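One contact in two related proteins. Structure 1 is 3-oxoacyl-[acyl-carrier-protein] synthase, mitochondrial from Arabidopsis thaliana, which catalyses the condensation steps of mitochondrial fatty acid synthesis, lengthening acyl chains by two carbons taken from malonyl-ACP: PDB 2IX4 (chain A, 1.95 Å), residues G122-I127 and G205-I210. Structure 2 is 3-oxoacyl-(acyl-carrier protein) synthase II from Thermus thermophilus: PDB 1J3N (chain B, 2.00 Å), residues T104-M109 and G187-I192. Both blocks share one frame: the second was fitted to the first on N, CA, C and O of the twelve residues, RMSD 0.73 Å. Numbering follows each deposited sequence.

Structure 1 (2IX4); sequences GGIGSI and GTESSI. With 6NA (hexanoic acid), chain C.
In the thiolase fold of this condensing enzyme, the loop from strand 116-122 to helix 127-138 faces the end of the parallel neighbour, strand 200-207, and both contribute to the pocket that holds hexanoic acid, at the methyl end of the ligand. Glu207 joins them: its CG lies anti to the backbone N (chi1 -156°) and the bend at chi2 carries the carboxylate across to the backbone N-H groups of the loop. Glu207 OE2 takes the N-H of Ile124 on its syn side at 3.0 Å. Glu207 OE1 accepts a weak bond from Gly123 N at 3.1 Å and is also held by Gly362 N. Gly122 CA lies 3.3 Å from Thr206 O. Water 1 links Glu207 OE2, Gly125 O and Ser208 N, while water 4 donates to Glu207 OE2 at 3.0 Å and accepts a weak bond from Gly125 N. Ile124 CD1 touches Ser209 OG at 3.6 Å, and Ile127 CD1 approaches the same hydroxyl, which is also hydrogen-bonded to Ser214 OG. The terminal C6 of hexanoic acid ends 3.3 Å from Glu207 OE1.

Structure 2 (1J3N); sequences TGIGGM and GTEAAI.
A glutamate from the end of a strand reaches across to the backbone of a glycine-rich loop in this condensing enzyme. The CG of Glu189 lies anti to the backbone N (chi1 -156°), and the bend at chi2 carries the carboxylate across to the backbone N-H groups of the loop. Glu189 OE2 takes the N-H of Ile106 on its syn side at 3.0 Å. Glu189 OE1 accepts from Gly105 N at 2.8 Å and is also held by Gly341 N. Thr104 CA lies 3.3 Å from Thr188 O. Thr104 OG1 donates to Thr188 O at 2.9 Å. With OG1 anti to the backbone N of Thr104 (chi1 -178°), this hydroxyl also accepts from Gly107 N at 3.2 Å, an ST motif that ties the loop back on itself. Water 5 links Glu189 OE2, Gly107 O and Ala190 N. Ile106 CD1 packs on Ala191 CB at 3.9 Å, and Met109 CG approaches the same methyl. Met109 CB rests 3.6 Å from Ala190 O, and its bent chain packs against Met195 and Ala196 of helix 194-202.

What differs
The main gain of polar contacts comes at the start of the loop, where Gly122(A) gives way to Thr104(B). The threonine brings CB, OG1 and CG2, none with a counterpart in the glycine. Thr104(B) OG1 donates to Thr188(B) O at 2.9 Å and accepts from Gly107(B) N at 3.2 Å, bonds that Gly122(A) has no polar atom to make. Water 4 of structure 1 and OG1 of Thr104(B) stand 0.9 Å apart after superposition, so a protein hydroxyl takes over a water's place. There Thr104(B) OG1 lies 3.2 Å from Glu189(B) OE2. Glu207(A) and Glu189(B) keep their place, as does the bond from Ile124(A) N or Ile106(B) N to OE2. Water 1 and water 5 coincide. Hexanoic acid, against Gly123(A), Ile124(A) and Glu207(A), is modelled in structure 1 alone.

At the far end the loop itself shifts. The side chain of Ser126(A) is absent in Gly108(B), phi goes from -134° to -75°, and their CA atoms stand 1.2 Å apart after superposition. For Ile127(A) and Met109(B) the CA atoms are 1.8 Å apart and the CB atoms 2.7 Å apart, yet SD of Met109(B) falls near CD1 of Ile127(A), and the touch on Ser209(A) or Ala191(B) is kept. Met109(B) CB now meets Ala190(B) O at 3.6 Å, where Ile127(A) CB is 6.8 Å from Ser208(A) O, a new contact perhaps following from the shifted loop.

On the strand side, the CB atoms coincide within the error, and that of Ala191(B) still touches Ile106(B) CD1. The hydroxyls go: Ala190(B) lacks the OG that Ser208(A) bonds to Glu250(A), and Ala191(B) the OG that Ser209(A) bonds to Ser214(A).

Structure 1 (2IX4)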
loop_
_atom_site.group_PDB
_atom_site.type_symbol
_atom_site.label_atom_id
_atom_site.label_comp_id
_atom_site.label_asym_id
_atom_site.label_seq_id
_atom_site.Cartn_x
_atom_site.Cartn_y
_atom_site.Cartn_z
ATOM N N GLY A 122 -3.759 4.009 -3.644
ATOM C CA GLY A 122 -4.933 4.622 -3.039
ATOM C C GLY A 122 -4.853 4.412 -1.540
ATOM O O GLY A 122 -4.279 3.425 -1.080
ATOM N N GLY A 123 -5.423 5.335 -0.776
ATOM C CA GLY A 123 -5.334 5.279 0.678
ATOM C C GLY A 123 -6.307 4.320 1.337
ATOM O O GLY A 123 -5.917 3.551 2.219
ATOM N N ILE A 124 -7.572 4.373 0.923
ATOM C CA ILE A 124 -8.628 3.562 1.546
ATOM C C ILE A 124 -9.366 2.659 0.553
ATOM O O ILE A 124 -9.855 1.593 0.927
ATOM C CB ILE A 124 -9.668 4.418 2.323
ATOM C CG1 ILE A 124 -9.007 5.626 2.995
ATOM C CG2 ILE A 124 -10.369 3.562 3.378
ATOM C CD1 ILE A 124 -9.989 6.670 3.531
ATOM N N GLY A 125 -9.452 3.083 -0.704
ATOM C CA GLY A 125 -10.101 2.275 -1.735
ATOM C C GLY A 125 -11.533 2.691 -1.989
ATOM O O GLY A 125 -11.795 3.829 -2.382
ATOM N N SER A 126 -12.466 1.769 -1.760
ATOM C CA SER A 126 -13.876 2.033 -2.030
ATOM C C SER A 126 -14.778 1.585 -0.880
ATOM O O SER A 126 -15.356 0.495 -0.914
ATOM C CB SER A 126 -14.295 1.384 -3.352
ATOM O OG SER A 126 -15.568 1.850 -3.761
ATOM N N ILE A 127 -14.890 2.440 0.135
ATOM C CA ILE A 127 -15.746 2.179 1.294
ATOM C C ILE A 127 -17.222 2.026 0.907
ATOM O O ILE A 127 -17.922 1.184 1.469
ATOM C CB ILE A 127 -15.580 3.261 2.403
ATOM C CG1 ILE A 127 -14.151 3.238 2.963
ATOM C CG2 ILE A 127 -16.594 3.051 3.529
ATOM C CD1 ILE A 127 -13.917 4.142 4.175
ATOM N N GLY A 205 -1.066 9.096 -6.969
ATOM C CA GLY A 205 -2.048 8.762 -5.951
ATOM C C GLY A 205 -3.457 9.013 -6.433
ATOM O O GLY A 205 -3.685 9.819 -7.339
ATOM N N THR A 206 -4.405 8.309 -5.829
ATOM C CA THR A 206 -5.812 8.479 -6.159
ATOM C C THR A 206 -6.684 8.241 -4.934
ATOM O O THR A 206 -6.313 7.484 -4.037
ATOM C CB THR A 206 -6.255 7.577 -7.342
ATOM O OG1 THR A 206 -7.630 7.834 -7.650
ATOM C CG2 THR A 206 -6.065 6.089 -7.024
ATOM N N GLU A 207 -7.830 8.911 -4.895
ATOM C CA GLU A 207 -8.783 8.735 -3.807
ATOM C C GLU A 207 -10.163 9.211 -4.214
ATOM O O GLU A 207 -10.318 10.265 -4.828
ATOM C CB GLU A 207 -8.340 9.478 -2.547
ATOM C CG GLU A 207 -8.922 8.897 -1.255
ATOM C CD GLU A 207 -8.131 7.705 -0.752
ATOM O OE1 GLU A 207 -6.996 7.911 -0.278
ATOM O OE2 GLU A 207 -8.638 6.564 -0.826
ATOM N N SER A 208 -11.162 8.409 -3.875
ATOM C CA SER A 208 -12.551 8.796 -4.030
ATOM C C SER A 208 -13.290 8.278 -2.819
ATOM O O SER A 208 -13.944 7.236 -2.866
ATOM C CB SER A 208 -13.142 8.218 -5.306
ATOM O OG SER A 208 -14.421 8.775 -5.533
ATOM N N SER A 209 -13.165 9.014 -1.725
ATOM C CA SER A 209 -13.676 8.559 -0.446
ATOM C C SER A 209 -14.678 9.545 0.159
ATOM O O SER A 209 -14.751 9.691 1.378
ATOM C CB SER A 209 -12.506 8.297 0.510
ATOM O OG SER A 209 -12.840 7.288 1.447
ATOM N N ILE A 210 -15.454 10.220 -0.690
ATOM C CA ILE A 210 -16.548 11.059 -0.194
ATOM C C ILE A 210 -17.850 10.262 -0.208
ATOM O O ILE A 210 -18.498 10.116 -1.245
ATOM C CB ILE A 210 -16.706 12.405 -0.958
ATOM C CG1 ILE A 210 -15.376 13.168 -1.008
ATOM C CG2 ILE A 210 -17.794 13.263 -0.289
ATOM C CD1 ILE A 210 -15.404 14.415 -1.873
HETATM C CA 6NA C . -5.922 10.238 6.958
HETATM C C 6NA C . -4.607 10.680 6.361
HETATM O O 6NA C . -3.553 10.416 6.918
HETATM C CB 6NA C . -6.177 8.782 6.584
HETATM C CG 6NA C . -6.824 8.671 5.205
HETATM C CD 6NA C . -6.146 7.599 4.370
HETATM C C6 6NA C . -6.085 8.004 2.916
HETATM O O HOH W 1 -10.542 6.087 -2.490
HETATM O O HOH W 2 -13.616 4.903 -0.352
HETATM O O HOH W 3 -13.353 4.938 -5.088
HETATM O O HOH W 4 -8.051 4.371 -2.843
#

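Structure 2 (1J3N)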
loop_
_atom_site.group_PDB
_atom_site.type_symbol
_atom_site.label_atom_id
_atom_site.label_comp_id
_atom_site.label_asym_id
_atom_site.label_seq_id
_atom_site.Cartn_x
_atom_site.Cartn_y
_atom_site.Cartn_z
ATOM N N THR B 104 -3.515 4.268 -3.179
ATOM C CA THR B 104 -4.753 4.827 -2.650
ATOM C C THR B 104 -4.660 4.671 -1.136
ATOM O O THR B 104 -3.904 3.844 -0.648
ATOM C CB THR B 104 -5.983 4.058 -3.185
ATOM O OG1 THR B 104 -7.178 4.652 -2.679
ATOM C CG2 THR B 104 -5.921 2.597 -2.760
ATOM N N GLY B 105 -5.407 5.472 -0.389
ATOM C CA GLY B 105 -5.349 5.354 1.056
ATOM C C GLY B 105 -6.415 4.437 1.630
ATOM O O GLY B 105 -6.154 3.679 2.575
ATOM N N ILE B 106 -7.611 4.492 1.044
ATOM C CA ILE B 106 -8.758 3.711 1.506
ATOM C C ILE B 106 -9.287 2.684 0.497
ATOM O O ILE B 106 -9.809 1.638 0.885
ATOM C CB ILE B 106 -9.917 4.674 1.885
ATOM C CG1 ILE B 106 -9.501 5.530 3.083
ATOM C CG2 ILE B 106 -11.191 3.899 2.186
ATOM C CD1 ILE B 106 -10.604 6.438 3.591
ATOM N N GLY B 107 -9.181 2.989 -0.794
ATOM C CA GLY B 107 -9.668 2.063 -1.801
ATOM C C GLY B 107 -11.146 2.249 -2.100
ATOM O O GLY B 107 -11.639 3.372 -2.098
ATOM N N GLY B 108 -11.858 1.149 -2.326
ATOM C CA GLY B 108 -13.274 1.224 -2.660
ATOM C C GLY B 108 -14.253 1.552 -1.549
ATOM O O GLY B 108 -15.067 0.714 -1.161
ATOM N N MET B 109 -14.196 2.784 -1.062
ATOM C CA MET B 109 -15.072 3.244 0.010
ATOM C C MET B 109 -16.573 3.084 -0.304
ATOM O O MET B 109 -17.334 2.607 0.537
ATOM C CB MET B 109 -14.756 4.709 0.323
ATOM C CG MET B 109 -15.319 5.222 1.644
ATOM S SD MET B 109 -14.680 4.342 3.089
ATOM C CE MET B 109 -16.224 3.923 3.895
ATOM N N GLY B 187 -1.611 8.659 -7.303
ATOM C CA GLY B 187 -2.558 8.224 -6.298
ATOM C C GLY B 187 -3.987 8.586 -6.633
ATOM O O GLY B 187 -4.250 9.519 -7.395
ATOM N N THR B 188 -4.917 7.830 -6.064
ATOM C CA THR B 188 -6.329 8.078 -6.282
ATOM C C THR B 188 -7.079 7.900 -4.972
ATOM O O THR B 188 -6.688 7.092 -4.128
ATOM C CB THR B 188 -6.916 7.110 -7.331
ATOM O OG1 THR B 188 -8.318 7.381 -7.494
ATOM C CG2 THR B 188 -6.741 5.670 -6.886
ATOM N N GLU B 189 -8.142 8.672 -4.791
ATOM C CA GLU B 189 -8.963 8.563 -3.593
ATOM C C GLU B 189 -10.386 8.961 -3.929
ATOM O O GLU B 189 -10.602 9.944 -4.629
ATOM C CB GLU B 189 -8.442 9.471 -2.484
ATOM C CG GLU B 189 -8.847 8.993 -1.111
ATOM C CD GLU B 189 -8.071 7.757 -0.696
ATOM O OE1 GLU B 189 -6.876 7.906 -0.362
ATOM O OE2 GLU B 189 -8.646 6.641 -0.719
ATOM N N ALA B 190 -11.347 8.186 -3.429
ATOM C CA ALA B 190 -12.768 8.447 -3.653
ATOM C C ALA B 190 -13.498 8.135 -2.349
ATOM O O ALA B 190 -14.297 7.202 -2.281
ATOM C CB ALA B 190 -13.292 7.559 -4.777
ATOM N N ALA B 191 -13.214 8.923 -1.315
ATOM C CA ALA B 191 -13.810 8.699 -0.008
ATOM C C ALA B 191 -14.847 9.725 0.460
ATOM O O ALA B 191 -15.099 9.860 1.666
ATOM C CB ALA B 191 -12.708 8.565 1.032
ATOM N N ILE B 192 -15.444 10.456 -0.471
ATOM C CA ILE B 192 -16.473 11.409 -0.089
ATOM C C ILE B 192 -17.744 10.578 0.045
ATOM O O ILE B 192 -18.555 10.484 -0.883
ATOM C CB ILE B 192 -16.653 12.521 -1.149
ATOM C CG1 ILE B 192 -15.367 13.358 -1.231
ATOM C CG2 ILE B 192 -17.840 13.414 -0.780
ATOM C CD1 ILE B 192 -15.452 14.576 -2.160
HETATM O O HOH W 5 -10.676 5.930 -2.016
#